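Local atomic coordinates of NTP_transf_2 domain-containing protein (Capnocytophaga granulosa, PDB entry 6WT9), a protein that makes the cyclic dinucleotide 3',3'-c-di-GMP from two GTP molecules, a second messenger that activates a CBASS antiphage defence ending in bacterial cell death. Residues L69-I74 with V78-Q83; N236-E241 with I274-E279; S311-S314 with E319-F322. One frame throughout, in Å; residues are numbered along the deposited sequence.

Interaction 1. Residues L69-I74 with V78-Q83; sequences LHLQDI and VEYQYQ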
loop_
_atom_site.group_PDB
_atom_site.type_symbol
_atom_site.label_atom_id
_atom_site.label_comp_id
_atom_site.label_asym_id
_atom_site.label_seq_id
_atom_site.Cartn_x
_atom_site.Cartn_y
_atom_site.Cartn_z
ATOM N N LEU A 69 -20.356 4.881 9.060
ATOM C CA LEU A 69 -21.606 5.413 9.596
ATOM C C LEU A 69 -22.747 4.414 9.449
ATOM O O LEU A 69 -23.626 4.337 10.315
ATOM C CB LEU A 69 -21.962 6.731 8.908
ATOM C CG LEU A 69 -21.024 7.918 9.147
ATOM C CD1 LEU A 69 -21.596 9.184 8.524
ATOM C CD2 LEU A 69 -20.762 8.116 10.633
ATOM N N HIS A 70 -22.759 3.647 8.355
ATOM C CA HIS A 70 -23.790 2.630 8.187
ATOM C C HIS A 70 -23.630 1.508 9.205
ATOM O O HIS A 70 -24.623 1.004 9.742
ATOM C CB HIS A 70 -23.759 2.073 6.764
ATOM C CG HIS A 70 -24.348 2.994 5.742
ATOM N ND1 HIS A 70 -25.685 3.331 5.728
ATOM C CD2 HIS A 70 -23.785 3.645 4.697
ATOM C CE1 HIS A 70 -25.919 4.154 4.721
ATOM N NE2 HIS A 70 -24.783 4.360 4.079
ATOM N N LEU A 71 -22.389 1.103 9.483
ATOM C CA LEU A 71 -22.161 0.054 10.471
ATOM C C LEU A 71 -22.446 0.542 11.886
ATOM O O LEU A 71 -22.831 -0.256 12.749
ATOM C CB LEU A 71 -20.730 -0.467 10.362
ATOM C CG LEU A 71 -20.412 -1.213 9.065
ATOM C CD1 LEU A 71 -18.975 -1.719 9.065
ATOM C CD2 LEU A 71 -21.388 -2.362 8.864
ATOM N N GLN A 72 -22.271 1.838 12.144
ATOM C CA GLN A 72 -22.620 2.403 13.442
ATOM C C GLN A 72 -24.122 2.429 13.689
ATOM O O GLN A 72 -24.547 2.849 14.770
ATOM C CB GLN A 72 -22.047 3.815 13.573
ATOM C CG GLN A 72 -20.541 3.845 13.778
ATOM C CD GLN A 72 -19.980 5.252 13.800
ATOM O OE1 GLN A 72 -20.593 6.185 13.284
ATOM N NE2 GLN A 72 -18.808 5.412 14.403
ATOM N N ASP A 73 -24.925 2.000 12.720
ATOM C CA ASP A 73 -26.360 1.854 12.894
ATOM C C ASP A 73 -26.766 0.452 13.332
ATOM O O ASP A 73 -27.960 0.209 13.528
ATOM C CB ASP A 73 -27.093 2.208 11.594
ATOM C CG ASP A 73 -27.003 3.682 11.251
ATOM O OD1 ASP A 73 -26.466 4.455 12.072
ATOM O OD2 ASP A 73 -27.472 4.069 10.158
ATOM N N ILE A 74 -25.818 -0.476 13.491
ATOM C CA ILE A 74 -26.190 -1.859 13.776
ATOM C C ILE A 74 -25.173 -2.559 14.673
ATOM O O ILE A 74 -25.511 -3.533 15.356
ATOM C CB ILE A 74 -26.402 -2.638 12.461
ATOM C CG1 ILE A 74 -27.093 -3.977 12.728
ATOM C CG2 ILE A 74 -25.081 -2.840 11.733
ATOM C CD1 ILE A 74 -27.401 -4.767 11.475
ATOM N N VAL A 78 -17.631 -2.034 19.261
ATOM C CA VAL A 78 -16.599 -2.092 18.233
ATOM C C VAL A 78 -15.950 -0.723 18.083
ATOM O O VAL A 78 -16.522 0.310 18.438
ATOM C CB VAL A 78 -17.151 -2.557 16.864
ATOM C CG1 VAL A 78 -17.695 -3.973 16.956
ATOM C CG2 VAL A 78 -18.220 -1.594 16.365
ATOM N N GLU A 79 -14.731 -0.730 17.550
ATOM C CA GLU A 79 -14.039 0.490 17.168
ATOM C C GLU A 79 -13.557 0.347 15.732
ATOM O O GLU A 79 -13.224 -0.751 15.278
ATOM C CB GLU A 79 -12.864 0.801 18.105
ATOM C CG GLU A 79 -11.685 -0.143 17.992
ATOM C CD GLU A 79 -10.570 0.224 18.950
ATOM O OE1 GLU A 79 -10.731 -0.006 20.167
ATOM O OE2 GLU A 79 -9.543 0.762 18.488
ATOM N N TYR A 80 -13.537 1.466 15.017
ATOM C CA TYR A 80 -13.272 1.481 13.586
ATOM C C TYR A 80 -11.903 2.087 13.316
ATOM O O TYR A 80 -11.614 3.200 13.766
ATOM C CB TYR A 80 -14.356 2.266 12.845
ATOM C CG TYR A 80 -15.749 1.732 13.074
ATOM C CD1 TYR A 80 -16.266 0.725 12.271
ATOM C CD2 TYR A 80 -16.548 2.234 14.095
ATOM C CE1 TYR A 80 -17.540 0.230 12.477
ATOM C CE2 TYR A 80 -17.823 1.744 14.309
ATOM C CZ TYR A 80 -18.314 0.743 13.495
ATOM O OH TYR A 80 -19.581 0.250 13.699
ATOM N N GLN A 81 -11.067 1.351 12.585
ATOM C CA GLN A 81 -9.771 1.831 12.134
ATOM C C GLN A 81 -9.620 1.531 10.650
ATOM O O GLN A 81 -10.407 0.787 10.058
ATOM C CB GLN A 81 -8.617 1.194 12.924
ATOM C CG GLN A 81 -8.656 1.462 14.421
ATOM C CD GLN A 81 -8.649 2.941 14.757
ATOM O OE1 GLN A 81 -8.104 3.759 14.015
ATOM N NE2 GLN A 81 -9.262 3.290 15.881
ATOM N N TYR A 82 -8.590 2.115 10.047
ATOM C CA TYR A 82 -8.322 1.943 8.630
ATOM C C TYR A 82 -6.933 1.359 8.418
ATOM O O TYR A 82 -5.996 1.637 9.175
ATOM C CB TYR A 82 -8.447 3.272 7.872
ATOM C CG TYR A 82 -9.855 3.825 7.854
ATOM C CD1 TYR A 82 -10.264 4.765 8.790
ATOM C CD2 TYR A 82 -10.778 3.400 6.907
ATOM C CE1 TYR A 82 -11.549 5.271 8.780
ATOM C CE2 TYR A 82 -12.064 3.900 6.888
ATOM C CZ TYR A 82 -12.445 4.834 7.826
ATOM O OH TYR A 82 -13.725 5.334 7.812
ATOM N N GLN A 83 -6.815 0.536 7.382
ATOM C CA GLN A 83 -5.532 0.043 6.913
ATOM C C GLN A 83 -5.525 0.107 5.393
ATOM O O GLN A 83 -6.572 0.263 4.758
ATOM C CB GLN A 83 -5.253 -1.388 7.394
ATOM C CG GLN A 83 -6.111 -2.439 6.716
ATOM C CD GLN A 83 -5.776 -3.852 7.155
ATOM O OE1 GLN A 83 -4.854 -4.070 7.939
ATOM N NE2 GLN A 83 -6.526 -4.822 6.647
#
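Tyr80 reaches out from strand 78-83 and puts the far end of its ring against Leu71 and Gln72, where helix 54-71 gives way to a turn. The apolar part of the contact belongs to Leu71. Its CB lies 3.9 Å from Tyr80 CE1, and CD1 of the same leucine is only just in touch with that ring carbon. The phenol end continues past the side chain to the main chain, so that Tyr80 OH stands 3.4 Å from Leu71 C. With chi1 at -57°, the tyrosine CG sits opposite the carbonyl carbon, and the ring extends from the strand toward the helix end.

Gln72 supplies the amphipathic part. Its CG meets the other ortho carbon of the phenol, 3.5 Å from Tyr80 CE2, while the extended chain carries its NE2 along the same side of the ring to 3.8 Å from CE2. The amide plane stands 75° from the ring plane, so this is van der Waals contact rather than stacking. Leu71 CB and Gln72 CG lie on the same side of the ring plane.

Backbone bonds shape the turn: Asp73 N donates to His70 O, and Ile74 N to Leu71 O at 3.1 Å.

This is a helix-to-strand connection in the nucleotidyltransferase domain, with three residues between the segments. Tyr80 also touches Lys68 one turn back along helix 54-71, and Tyr82 meets Glu65 and Lys68. Strand 78-83 pairs antiparallel with strand 98-104, while Asp73, Ile74 and Val78 pack on helix 147-164.

Interaction 2. Residues N236-E241 with I274-E279; sequences NKRSSE and ICYNIE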
loop_
_atom_site.group_PDB
_atom_site.type_symbol
_atom_site.label_atom_id
_atom_site.label_comp_id
_atom_site.label_asym_id
_atom_site.label_seq_id
_atom_site.Cartn_x
_atom_site.Cartn_y
_atom_site.Cartn_z
ATOM N N ASN A 236 5.118 6.017 7.940
ATOM C CA ASN A 236 4.908 7.462 7.950
ATOM C C ASN A 236 6.004 8.190 8.717
ATOM O O ASN A 236 6.395 9.298 8.332
ATOM C CB ASN A 236 3.541 7.794 8.550
ATOM C CG ASN A 236 2.397 7.432 7.626
ATOM O OD1 ASN A 236 2.566 7.371 6.409
ATOM N ND2 ASN A 236 1.222 7.193 8.199
ATOM N N LYS A 237 6.512 7.588 9.791
ATOM C CA LYS A 237 7.527 8.256 10.597
ATOM C C LYS A 237 8.854 8.337 9.849
ATOM O O LYS A 237 9.475 9.404 9.779
ATOM C CB LYS A 237 7.691 7.532 11.933
ATOM C CG LYS A 237 8.396 8.341 13.012
ATOM C CD LYS A 237 9.847 7.918 13.166
ATOM C CE LYS A 237 10.483 8.547 14.396
ATOM N NZ LYS A 237 10.429 10.033 14.341
ATOM N N ARG A 238 9.297 7.218 9.268
ATOM C CA ARG A 238 10.562 7.218 8.543
ATOM C C ARG A 238 10.488 8.069 7.282
ATOM O O ARG A 238 11.485 8.691 6.896
ATOM C CB ARG A 238 10.969 5.789 8.188
ATOM C CG ARG A 238 12.397 5.661 7.675
ATOM C CD ARG A 238 12.856 4.218 7.728
ATOM N NE ARG A 238 14.310 4.103 7.729
ATOM C CZ ARG A 238 14.968 2.999 8.063
ATOM N NH1 ARG A 238 14.299 1.915 8.428
ATOM N NH2 ARG A 238 16.295 2.979 8.040
ATOM N N SER A 239 9.328 8.105 6.625
ATOM C CA SER A 239 9.167 8.986 5.476
ATOM C C SER A 239 9.218 10.446 5.904
ATOM O O SER A 239 9.753 11.293 5.181
ATOM C CB SER A 239 7.856 8.680 4.756
ATOM O OG SER A 239 7.712 9.513 3.622
ATOM N N SER A 240 8.676 10.754 7.084
ATOM C CA SER A 240 8.776 12.109 7.612
ATOM C C SER A 240 10.225 12.480 7.905
ATOM O O SER A 240 10.641 13.621 7.666
ATOM C CB SER A 240 7.916 12.242 8.870
ATOM O OG SER A 240 7.863 13.586 9.319
ATOM N N GLU A 241 11.014 11.524 8.414
ATOM C CA GLU A 241 12.427 11.786 8.680
ATOM C C GLU A 241 13.196 12.083 7.400
ATOM O O GLU A 241 14.191 12.816 7.427
ATOM C CB GLU A 241 13.073 10.595 9.388
ATOM C CG GLU A 241 12.387 10.146 10.664
ATOM C CD GLU A 241 13.029 8.903 11.252
ATOM O OE1 GLU A 241 14.203 8.983 11.673
ATOM O OE2 GLU A 241 12.368 7.843 11.280
ATOM N N ILE A 274 11.102 -3.886 1.913
ATOM C CA ILE A 274 12.356 -3.743 1.178
ATOM C C ILE A 274 12.861 -2.306 1.266
ATOM O O ILE A 274 14.043 -2.058 1.534
ATOM C CB ILE A 274 12.176 -4.194 -0.283
ATOM C CG1 ILE A 274 11.942 -5.702 -0.350
ATOM C CG2 ILE A 274 13.379 -3.798 -1.123
ATOM C CD1 ILE A 274 11.703 -6.223 -1.747
ATOM N N CYS A 275 11.968 -1.339 1.049
ATOM C CA CYS A 275 12.370 0.063 1.104
ATOM C C CYS A 275 12.645 0.505 2.535
ATOM O O CYS A 275 13.602 1.245 2.788
ATOM C CB CYS A 275 11.293 0.937 0.465
ATOM S SG CYS A 275 10.997 0.578 -1.281
ATOM N N TYR A 276 11.817 0.056 3.482
ATOM C CA TYR A 276 12.015 0.394 4.887
ATOM C C TYR A 276 13.334 -0.140 5.427
ATOM O O TYR A 276 13.860 0.405 6.402
ATOM C CB TYR A 276 10.847 -0.150 5.717
ATOM C CG TYR A 276 10.838 0.291 7.163
ATOM C CD1 TYR A 276 10.372 1.550 7.520
ATOM C CD2 TYR A 276 11.278 -0.558 8.173
ATOM C CE1 TYR A 276 10.353 1.958 8.839
ATOM C CE2 TYR A 276 11.264 -0.159 9.497
ATOM C CZ TYR A 276 10.800 1.101 9.824
ATOM O OH TYR A 276 10.781 1.507 11.140
ATOM N N ASN A 277 13.883 -1.189 4.810
ATOM C CA ASN A 277 15.151 -1.750 5.256
ATOM C C ASN A 277 16.343 -0.881 4.873
ATOM O O ASN A 277 17.404 -1.002 5.495
ATOM C CB ASN A 277 15.321 -3.159 4.683
ATOM C CG ASN A 277 16.626 -3.808 5.100
ATOM O OD1 ASN A 277 17.624 -3.726 4.387
ATOM N ND2 ASN A 277 16.625 -4.458 6.260
ATOM N N ILE A 278 16.196 -0.006 3.877
ATOM C CA ILE A 278 17.304 0.837 3.447
ATOM C C ILE A 278 17.646 1.834 4.546
ATOM O O ILE A 278 16.766 2.523 5.079
ATOM C CB ILE A 278 16.959 1.558 2.135
ATOM C CG1 ILE A 278 16.608 0.543 1.046
ATOM C CG2 ILE A 278 18.119 2.449 1.700
ATOM C CD1 ILE A 278 16.116 1.175 -0.239
ATOM N N GLU A 279 18.931 1.921 4.883
ATOM C CA GLU A 279 19.371 2.833 5.929
ATOM C C GLU A 279 19.150 4.282 5.509
ATOM O O GLU A 279 19.366 4.650 4.351
ATOM C CB GLU A 279 20.846 2.593 6.253
ATOM C CG GLU A 279 21.128 1.211 6.826
ATOM C CD GLU A 279 22.602 0.974 7.101
ATOM O OE1 GLU A 279 23.416 1.880 6.827
ATOM O OE2 GLU A 279 22.947 -0.123 7.591
#
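The guanidinium of Arg238 sits over the ring of Tyr276 in a cation-pi contact, with Arg238 CZ 4.8 Å from the ring centroid and 7° off its normal. NH1 is the atom that comes down, 3.7 Å above the ring plane and over its centre. The guanidinium stands nearly upright on the ring, the two planes being 88° apart, so it is the end of the group and not its flat face that meets the aromatic cloud. In Arg238, CG lies anti to the backbone N (chi1 -169°) and the chain runs extended to NE, carrying the guanidinium across to the tyrosine.

The aliphatic arm adds van der Waals contact: Arg238 CD packs 3.6 Å from Tyr276 CE1, and CB lies a little farther from the same carbon.

Arg238 belongs to helix 228-241, which follows strand 221-226 and leads from the sheet of the nucleotidyltransferase core into the helical part of this CD-NTase. Tyr276 belongs to helix 268-276 of that helical part, so the contact joins two helices well separated in sequence.

Carbonyl groups supply a further, electrostatic component. The oxygens of Tyr276 and Ile278 lie over one face of the guanidinium, Ile278 O being 3.0 Å from Arg238 NH2. They stand above the plane in which the N-H groups lie, so neither approach has the angle of a hydrogen bond, yet the partial negative charge gathered there probably attracts the cation. The turn that presents them is held by Ile278 N donating to Cys275 O at 3.1 Å.

Carboxylates nearby are engaged by lysines: Glu279 forms a salt bridge with Lys282, and Glu241 forms one with Lys280.

Interaction 3. Residues S311-S314 with E319-F322; sequences SLKS and EYIF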
loop_
_atom_site.group_PDB
_atom_site.type_symbol
_atom_site.label_atom_id
_atom_site.label_comp_id
_atom_site.label_asym_id
_atom_site.label_seq_id
_atom_site.Cartn_x
_atom_site.Cartn_y
_atom_site.Cartn_z
ATOM N N SER A 311 17.844 -11.827 6.369
ATOM C CA SER A 311 17.585 -10.996 7.536
ATOM C C SER A 311 16.514 -9.940 7.298
ATOM O O SER A 311 16.148 -9.235 8.245
ATOM C CB SER A 311 18.878 -10.308 7.991
ATOM O OG SER A 311 19.354 -9.415 6.999
ATOM N N LEU A 312 16.006 -9.811 6.073
ATOM C CA LEU A 312 15.003 -8.794 5.770
ATOM C C LEU A 312 13.687 -9.154 6.447
ATOM O O LEU A 312 13.062 -10.166 6.113
ATOM C CB LEU A 312 14.814 -8.662 4.262
ATOM C CG LEU A 312 13.618 -7.788 3.866
ATOM C CD1 LEU A 312 13.820 -6.369 4.360
ATOM C CD2 LEU A 312 13.376 -7.813 2.363
ATOM N N LYS A 313 13.261 -8.327 7.392
ATOM C CA LYS A 313 11.998 -8.516 8.087
ATOM C C LYS A 313 10.976 -7.493 7.607
ATOM O O LYS A 313 11.306 -6.492 6.965
ATOM C CB LYS A 313 12.187 -8.407 9.604
ATOM C CG LYS A 313 13.032 -9.512 10.205
ATOM C CD LYS A 313 13.113 -9.376 11.716
ATOM C CE LYS A 313 13.738 -8.050 12.115
ATOM N NZ LYS A 313 13.800 -7.893 13.594
ATOM N N SER A 314 9.714 -7.759 7.936
ATOM C CA SER A 314 8.647 -6.822 7.634
ATOM C C SER A 314 8.848 -5.523 8.412
ATOM O O SER A 314 9.701 -5.418 9.299
ATOM C CB SER A 314 7.289 -7.436 7.965
ATOM O OG SER A 314 7.220 -7.814 9.329
ATOM N N GLU A 319 7.736 -10.654 11.022
ATOM C CA GLU A 319 7.832 -11.700 10.014
ATOM C C GLU A 319 9.026 -11.430 9.112
ATOM O O GLU A 319 9.523 -10.306 9.021
ATOM C CB GLU A 319 6.552 -11.810 9.172
ATOM C CG GLU A 319 5.395 -12.499 9.880
ATOM C CD GLU A 319 4.442 -13.177 8.914
ATOM O OE1 GLU A 319 4.447 -12.816 7.719
ATOM O OE2 GLU A 319 3.694 -14.078 9.349
ATOM N N TYR A 320 9.484 -12.488 8.450
ATOM C CA TYR A 320 10.547 -12.402 7.459
ATOM C C TYR A 320 9.946 -12.455 6.061
ATOM O O TYR A 320 9.009 -13.217 5.805
ATOM C CB TYR A 320 11.562 -13.533 7.648
ATOM C CG TYR A 320 12.475 -13.335 8.837
ATOM C CD1 TYR A 320 12.053 -13.648 10.124
ATOM C CD2 TYR A 320 13.759 -12.828 8.673
ATOM C CE1 TYR A 320 12.885 -13.465 11.215
ATOM C CE2 TYR A 320 14.599 -12.643 9.758
ATOM C CZ TYR A 320 14.155 -12.962 11.026
ATOM O OH TYR A 320 14.986 -12.777 12.106
ATOM N N ILE A 321 10.492 -11.643 5.157
ATOM C CA ILE A 321 9.899 -11.513 3.830
ATOM C C ILE A 321 10.215 -12.735 2.975
ATOM O O ILE A 321 9.339 -13.279 2.294
ATOM C CB ILE A 321 10.372 -10.212 3.158
ATOM C CG1 ILE A 321 9.983 -9.005 4.016
ATOM C CG2 ILE A 321 9.781 -10.088 1.763
ATOM C CD1 ILE A 321 8.499 -8.920 4.305
ATOM N N PHE A 322 11.468 -13.181 2.992
ATOM C CA PHE A 322 11.926 -14.268 2.133
ATOM C C PHE A 322 12.300 -15.468 2.991
ATOM O O PHE A 322 13.248 -15.401 3.780
ATOM C CB PHE A 322 13.114 -13.825 1.278
ATOM C CG PHE A 322 12.786 -12.721 0.315
ATOM C CD1 PHE A 322 12.263 -13.007 -0.935
ATOM C CD2 PHE A 322 12.990 -11.396 0.663
ATOM C CE1 PHE A 322 11.953 -11.995 -1.821
ATOM C CE2 PHE A 322 12.683 -10.377 -0.220
ATOM C CZ PHE A 322 12.162 -10.677 -1.465
HETATM O O HOH W 1 13.345 -12.479 4.561
#
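Lys313 and Tyr320 face each other as the non-hydrogen-bonded pair of a single antiparallel bridge, their CA atoms 4.2 Å apart. The bonds lie one residue to each side of the pair: Ser314 N donates to Glu319 O at 2.8 Å, and Ile321 N to Leu312 O at 3.1 Å with a nearly straight N-H angle of 172°. The two segments run 122° apart end to end, and the pairing amounts to that one bridge.

On one side of the pair, Lys313 lies alongside Tyr320, both side chains pointing the same way. With CG anti to the carbonyl carbon (chi1 -66°), the lysine chain lies along the ring. This CG makes a CH-pi contact, 3.7 Å from the ring centroid and offset toward the rim, and CD follows along the ring to the phenol carbon CZ.

Leu312 and Ile321 pack on the buried side, with Leu312 CG 3.8 Å from Ile321 CG1. From the same leucine, CD2 comes in at the edge of the Phe322 ring, in its plane and 3.7 Å from CE2, while Ile321 CD1 reaches back to Ser314 CA.

Farther out, a water donates to Leu312 O, which also accepts from Ile321 N; the very short approach of this water to Phe322 N is doubtful. Ser314 OG takes a weak bond from Glu319 N, while its stronger partner is Asp316 in the short connection between the segments.

This hairpin-like turn lies between helix 306-310 and helix 327-347. Its buried residues Leu312, Ser314 and Ile321 rest on helix 268-276, whereas Phe322 packs against Lys329, Lys330 and Leu333 of helix 327-347.

Overall arrangement
Interaction 1 stands apart, its centre 30 Å from that of interaction 2 and 32 Å from that of interaction 3, inside the nucleotidyltransferase core where a helix end meets a sheet strand. Its contact is largely buried and works by van der Waals packing. Interactions 2 and 3 share helix 268-276: one meets its end with a partly exposed arginine, the other rests a loop on its flank. They touch directly, since Leu312 CD1 packs 3.6 Å from Asn277 CB and Leu312 also meets Ile274. Interaction 2 depends on charge and an aromatic face, whereas 311-314 with 319-322 is held by backbone hydrogen bonds, with one buried apolar side and one exposed lysine-tyrosine side.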